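Local coordinates for protein DivIVA (Staphylococcus aureus, PDB 7O39) that acts in bacterial cell division as a coiled-coil protein of the DivIVA family, its N-terminal domain pairing two chains and probably serving to bind membrane, at the interface of chains A and B. Coordinates in Å, arbitrary orientation; residue numbers count along the deposited sequence, not the author numbering. Chains: chain A/B, DivIVA.

The interface of chains A and B. Residues chain A 16-23; chain B 15-17, 19-21, 23.
Two loops, one from each chain, intertwine at the tip of the DivIVA N-terminal domain, just ahead of the long helices 23-53 that form the parallel coiled coil. Strand 16-17 of each chain pairs antiparallel with strand 20-21 of the other. The two strands 20-21 also cross at the two-fold axis, where A:Leu21 N donates to B:Leu21 O at 2.9 Å and the reverse bond is its twin. Both use a lone pair in the carbonyl plane. The bonds of the outer pairing differ: A:Val17 N meets B:Gly20 O at 2.9 Å, nearly along the C=O axis (169°). A:Gly20 and B:Val17 exchange two such bonds between their backbones. The two glycines meet with their CA atoms 3.8 Å apart, so the backbones pass closely at the centre.

A:Arg16 lies alongside B:Leu21, both side chains pointing the same way, with CD of the arginine 3.7 Å from CD2 of the leucine. Its CG is anti to the carbonyl carbon (chi1 -64°), and a bend at chi2 brings the chain over the partner turn. The guanidinium NH1 then donates to the backbone B:Asn19 O at 2.8 Å, with that oxygen close to the guanidinium plane. One face of the group carries CG of A:Pro23 from its own chain. B:Asn19 has a left-handed backbone at the turn, and its N donates to A:Lys18 O from above the carbonyl plane. Its CG is anti to the backbone N (chi1 -158°). The side chain crosses A:Arg16 at about a right angle, and its OD1 comes 3.7 Å from A:Arg16 CB.

Each Leu21 packs against Pro23 and Arg16 of the other chain. CG of A:Leu21 meets CA of B:Pro23, the first residue of the partner helix, at 3.9 Å. Its CD2 branch lies against CD of the bent B:Arg16 chain. At the outer edge A:Glu22 N donates to B:Ser15 O, and the A:Glu22 chain crosses B:Val17 obliquely, CG to CG1 at 3.8 Å.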
ATOM      1  N   ARG A  16     -15.764  14.583   0.506  1.00 15.01           N
ATOM      2  CA  ARG A  16     -15.914  15.143  -0.827  1.00 15.05           C
ATOM      3  C   ARG A  16     -15.810  16.655  -0.740  1.00 15.00           C
ATOM      4  O   ARG A  16     -16.355  17.270   0.183  1.00 16.21           O
ATOM      5  CB  ARG A  16     -17.281  14.788  -1.414  1.00 17.80           C
ATOM      6  CG  ARG A  16     -17.482  13.316  -1.633  1.00 22.09           C
ATOM      7  CD  ARG A  16     -16.541  12.810  -2.700  1.00 25.37           C
ATOM      8  NE  ARG A  16     -16.886  11.458  -3.122  1.00 27.23           N
ATOM      9  CZ  ARG A  16     -17.406  11.128  -4.302  1.00 29.92           C
ATOM     10  NH1 ARG A  16     -17.663  12.051  -5.227  1.00 27.78           N
ATOM     11  NH2 ARG A  16     -17.669   9.855  -4.559  1.00 32.85           N
ATOM     12  N   VAL A  17     -15.143  17.258  -1.717  1.00 13.68           N
ATOM     13  CA  VAL A  17     -14.898  18.694  -1.704  1.00 15.99           C
ATOM     14  C   VAL A  17     -15.111  19.247  -3.103  1.00 16.15           C
ATOM     15  O   VAL A  17     -15.204  18.507  -4.083  1.00 21.02           O
ATOM     16  CB  VAL A  17     -13.485  19.047  -1.196  1.00 17.36           C
ATOM     17  CG1 VAL A  17     -13.377  18.726   0.279  1.00 20.58           C
ATOM     18  CG2 VAL A  17     -12.397  18.326  -2.005  1.00 18.07           C
ATOM     19  N   LYS A  18     -15.139  20.582  -3.171  1.00 16.77           N
ATOM     20  CA  LYS A  18     -15.490  21.286  -4.396  1.00 22.06           C
ATOM     21  C   LYS A  18     -14.691  20.794  -5.587  1.00 24.09           C
ATOM     22  O   LYS A  18     -15.252  20.531  -6.661  1.00 26.59           O
ATOM     23  CB  LYS A  18     -15.258  22.777  -4.186  1.00 25.38           C
ATOM     24  CG  LYS A  18     -16.093  23.610  -5.085  1.00 36.52           C
ATOM     25  CD  LYS A  18     -15.308  24.046  -6.287  1.00 43.70           C
ATOM     26  N   ASN A  19     -13.367  20.762  -5.444  1.00 21.78           N
ATOM     27  CA  ASN A  19     -12.454  20.292  -6.476  1.00 23.75           C
ATOM     28  C   ASN A  19     -11.546  19.272  -5.805  1.00 22.24           C
ATOM     29  O   ASN A  19     -10.738  19.618  -4.938  1.00 26.16           O
ATOM     30  CB  ASN A  19     -11.639  21.437  -7.075  1.00 28.43           C
ATOM     31  CG  ASN A  19     -12.507  22.466  -7.784  1.00 33.39           C
ATOM     32  OD1 ASN A  19     -12.697  23.578  -7.290  1.00 40.22           O
ATOM     33  ND2 ASN A  19     -13.054  22.091  -8.935  1.00 43.37           N
ATOM     34  N   GLY A  20     -11.698  18.017  -6.170  1.00 16.19           N
ATOM     35  CA  GLY A  20     -10.898  17.007  -5.521  1.00 15.00           C
ATOM     36  C   GLY A  20     -10.458  15.954  -6.494  1.00 13.14           C
ATOM     37  O   GLY A  20     -10.529  16.131  -7.705  1.00 15.09           O
ATOM     38  N   LEU A  21      -9.983  14.839  -5.957  1.00 12.01           N
ATOM     39  CA  LEU A  21      -9.416  13.781  -6.776  1.00 12.29           C
ATOM     40  C   LEU A  21     -10.511  12.889  -7.351  1.00 11.95           C
ATOM     41  O   LEU A  21     -11.516  12.595  -6.691  1.00 12.65           O
ATOM     42  CB  LEU A  21      -8.469  12.930  -5.928  1.00 12.24           C
ATOM     43  CG  LEU A  21      -7.399  13.688  -5.129  1.00 12.50           C
ATOM     44  CD1 LEU A  21      -6.509  12.668  -4.408  1.00 13.55           C
ATOM     45  CD2 LEU A  21      -6.568  14.621  -6.010  1.00 14.74           C
ATOM     46  N   GLU A  22     -10.310  12.461  -8.588  1.00 13.06           N
ATOM     47  CA  GLU A  22     -11.235  11.556  -9.264  1.00 14.96           C
ATOM     48  C   GLU A  22     -11.429  10.282  -8.434  1.00 12.47           C
ATOM     49  O   GLU A  22     -10.452   9.536  -8.214  1.00 13.15           O
ATOM     50  CB  GLU A  22     -10.661  11.218 -10.636  1.00 17.79           C
ATOM     51  CG  GLU A  22     -11.703  10.980 -11.699  1.00 21.09           C
ATOM     52  CD  GLU A  22     -12.618   9.830 -11.369  1.00 21.54           C
ATOM     53  OE1 GLU A  22     -12.115   8.727 -11.089  1.00 21.10           O
ATOM     54  OE2 GLU A  22     -13.849  10.019 -11.403  1.00 28.10           O
ATOM     55  N   PRO A  23     -12.649   9.991  -7.954  1.00 12.57           N
ATOM     56  CA  PRO A  23     -12.786   8.882  -6.987  1.00 12.55           C
ATOM     57  C   PRO A  23     -12.447   7.513  -7.544  1.00 13.73           C
ATOM     58  O   PRO A  23     -11.906   6.682  -6.804  1.00 14.34           O
ATOM     59  CB  PRO A  23     -14.247   8.984  -6.533  1.00 14.50           C
ATOM     60  CG  PRO A  23     -14.576  10.430  -6.716  1.00 18.07           C
ATOM     61  CD  PRO A  23     -13.867  10.824  -7.985  1.00 14.66           C
TER
ATOM     62  N   SER B  15      -6.437  12.894 -11.597  1.00 17.89           N
ATOM     63  CA  SER B  15      -7.251  13.920 -12.230  1.00 18.58           C
ATOM     64  C   SER B  15      -8.062  14.664 -11.176  1.00 16.06           C
ATOM     65  O   SER B  15      -8.512  14.083 -10.186  1.00 16.69           O
ATOM     66  CB  SER B  15      -8.215  13.294 -13.244  1.00 21.76           C
ATOM     67  OG  SER B  15      -7.536  12.474 -14.174  1.00 25.37           O
ATOM     68  N   ARG B  16      -8.255  15.961 -11.399  1.00 17.30           N
ATOM     69  CA  ARG B  16      -9.067  16.797 -10.524  1.00 17.41           C
ATOM     70  C   ARG B  16     -10.449  16.963 -11.142  1.00 18.72           C
ATOM     71  O   ARG B  16     -10.575  17.263 -12.334  1.00 21.00           O
ATOM     72  CB  ARG B  16      -8.417  18.165 -10.301  1.00 19.07           C
ATOM     73  CG  ARG B  16      -7.009  18.097  -9.707  1.00 19.60           C
ATOM     74  CD  ARG B  16      -6.973  17.223  -8.463  1.00 20.28           C
ATOM     75  NE  ARG B  16      -5.713  17.319  -7.728  1.00 20.53           N
ATOM     76  CZ  ARG B  16      -5.500  18.134  -6.700  1.00 21.09           C
ATOM     77  NH1 ARG B  16      -6.441  18.974  -6.296  1.00 23.95           N
ATOM     78  NH2 ARG B  16      -4.339  18.103  -6.070  1.00 23.02           N
ATOM     79  N   VAL B  17     -11.481  16.783 -10.326  1.00 18.53           N
ATOM     80  CA  VAL B  17     -12.859  16.833 -10.785  1.00 18.79           C
ATOM     81  C   VAL B  17     -13.675  17.606  -9.768  1.00 17.32           C
ATOM     82  O   VAL B  17     -13.325  17.699  -8.591  1.00 18.75           O
ATOM     83  CB  VAL B  17     -13.476  15.430 -10.978  1.00 20.61           C
ATOM     84  CG1 VAL B  17     -12.710  14.661 -12.028  1.00 23.23           C
ATOM     85  CG2 VAL B  17     -13.519  14.660  -9.650  1.00 21.31           C
ATOM     86  N   ASN B  19     -16.391  17.882  -7.151  1.00 17.37           N
ATOM     87  CA  ASN B  19     -16.951  16.976  -6.164  1.00 16.22           C
ATOM     88  C   ASN B  19     -16.108  15.710  -5.987  1.00 17.07           C
ATOM     89  O   ASN B  19     -16.639  14.625  -5.751  1.00 22.32           O
ATOM     90  CB  ASN B  19     -18.416  16.643  -6.444  1.00 16.48           C
ATOM     91  CG  ASN B  19     -19.125  16.183  -5.197  1.00 17.04           C
ATOM     92  OD1 ASN B  19     -18.849  16.686  -4.110  1.00 20.84           O
ATOM     93  ND2 ASN B  19     -20.017  15.218  -5.331  1.00 21.27           N
ATOM     94  N   GLY B  20     -14.789  15.851  -6.039  1.00 15.88           N
ATOM     95  CA  GLY B  20     -13.889  14.735  -5.847  1.00 14.20           C
ATOM     96  C   GLY B  20     -13.478  14.544  -4.400  1.00 12.61           C
ATOM     97  O   GLY B  20     -13.941  15.230  -3.482  1.00 14.25           O
ATOM     98  N   LEU B  21     -12.568  13.594  -4.198  1.00 11.78           N
ATOM     99  CA  LEU B  21     -12.098  13.253  -2.868  1.00 11.50           C
ATOM    100  C   LEU B  21     -11.111  14.293  -2.351  1.00 10.76           C
ATOM    101  O   LEU B  21     -10.289  14.830  -3.106  1.00 12.12           O
ATOM    102  CB  LEU B  21     -11.395  11.893  -2.909  1.00 12.04           C
ATOM    103  CG  LEU B  21     -12.171  10.723  -3.522  1.00 12.51           C
ATOM    104  CD1 LEU B  21     -11.358   9.435  -3.379  1.00 13.51           C
ATOM    105  CD2 LEU B  21     -13.556  10.561  -2.902  1.00 14.77           C
ATOM    106  N   PRO B  23      -8.061  15.982  -1.333  1.00 11.25           N
ATOM    107  CA  PRO B  23      -6.722  15.528  -1.767  1.00 12.53           C
ATOM    108  C   PRO B  23      -5.764  15.214  -0.634  1.00 11.82           C
ATOM    109  O   PRO B  23      -4.956  14.277  -0.754  1.00 12.41           O
ATOM    110  CB  PRO B  23      -6.226  16.680  -2.656  1.00 13.26           C
ATOM    111  CG  PRO B  23      -7.487  17.275  -3.191  1.00 14.43           C
ATOM    112  CD  PRO B  23      -8.464  17.208  -2.046  1.00 12.79           C
TER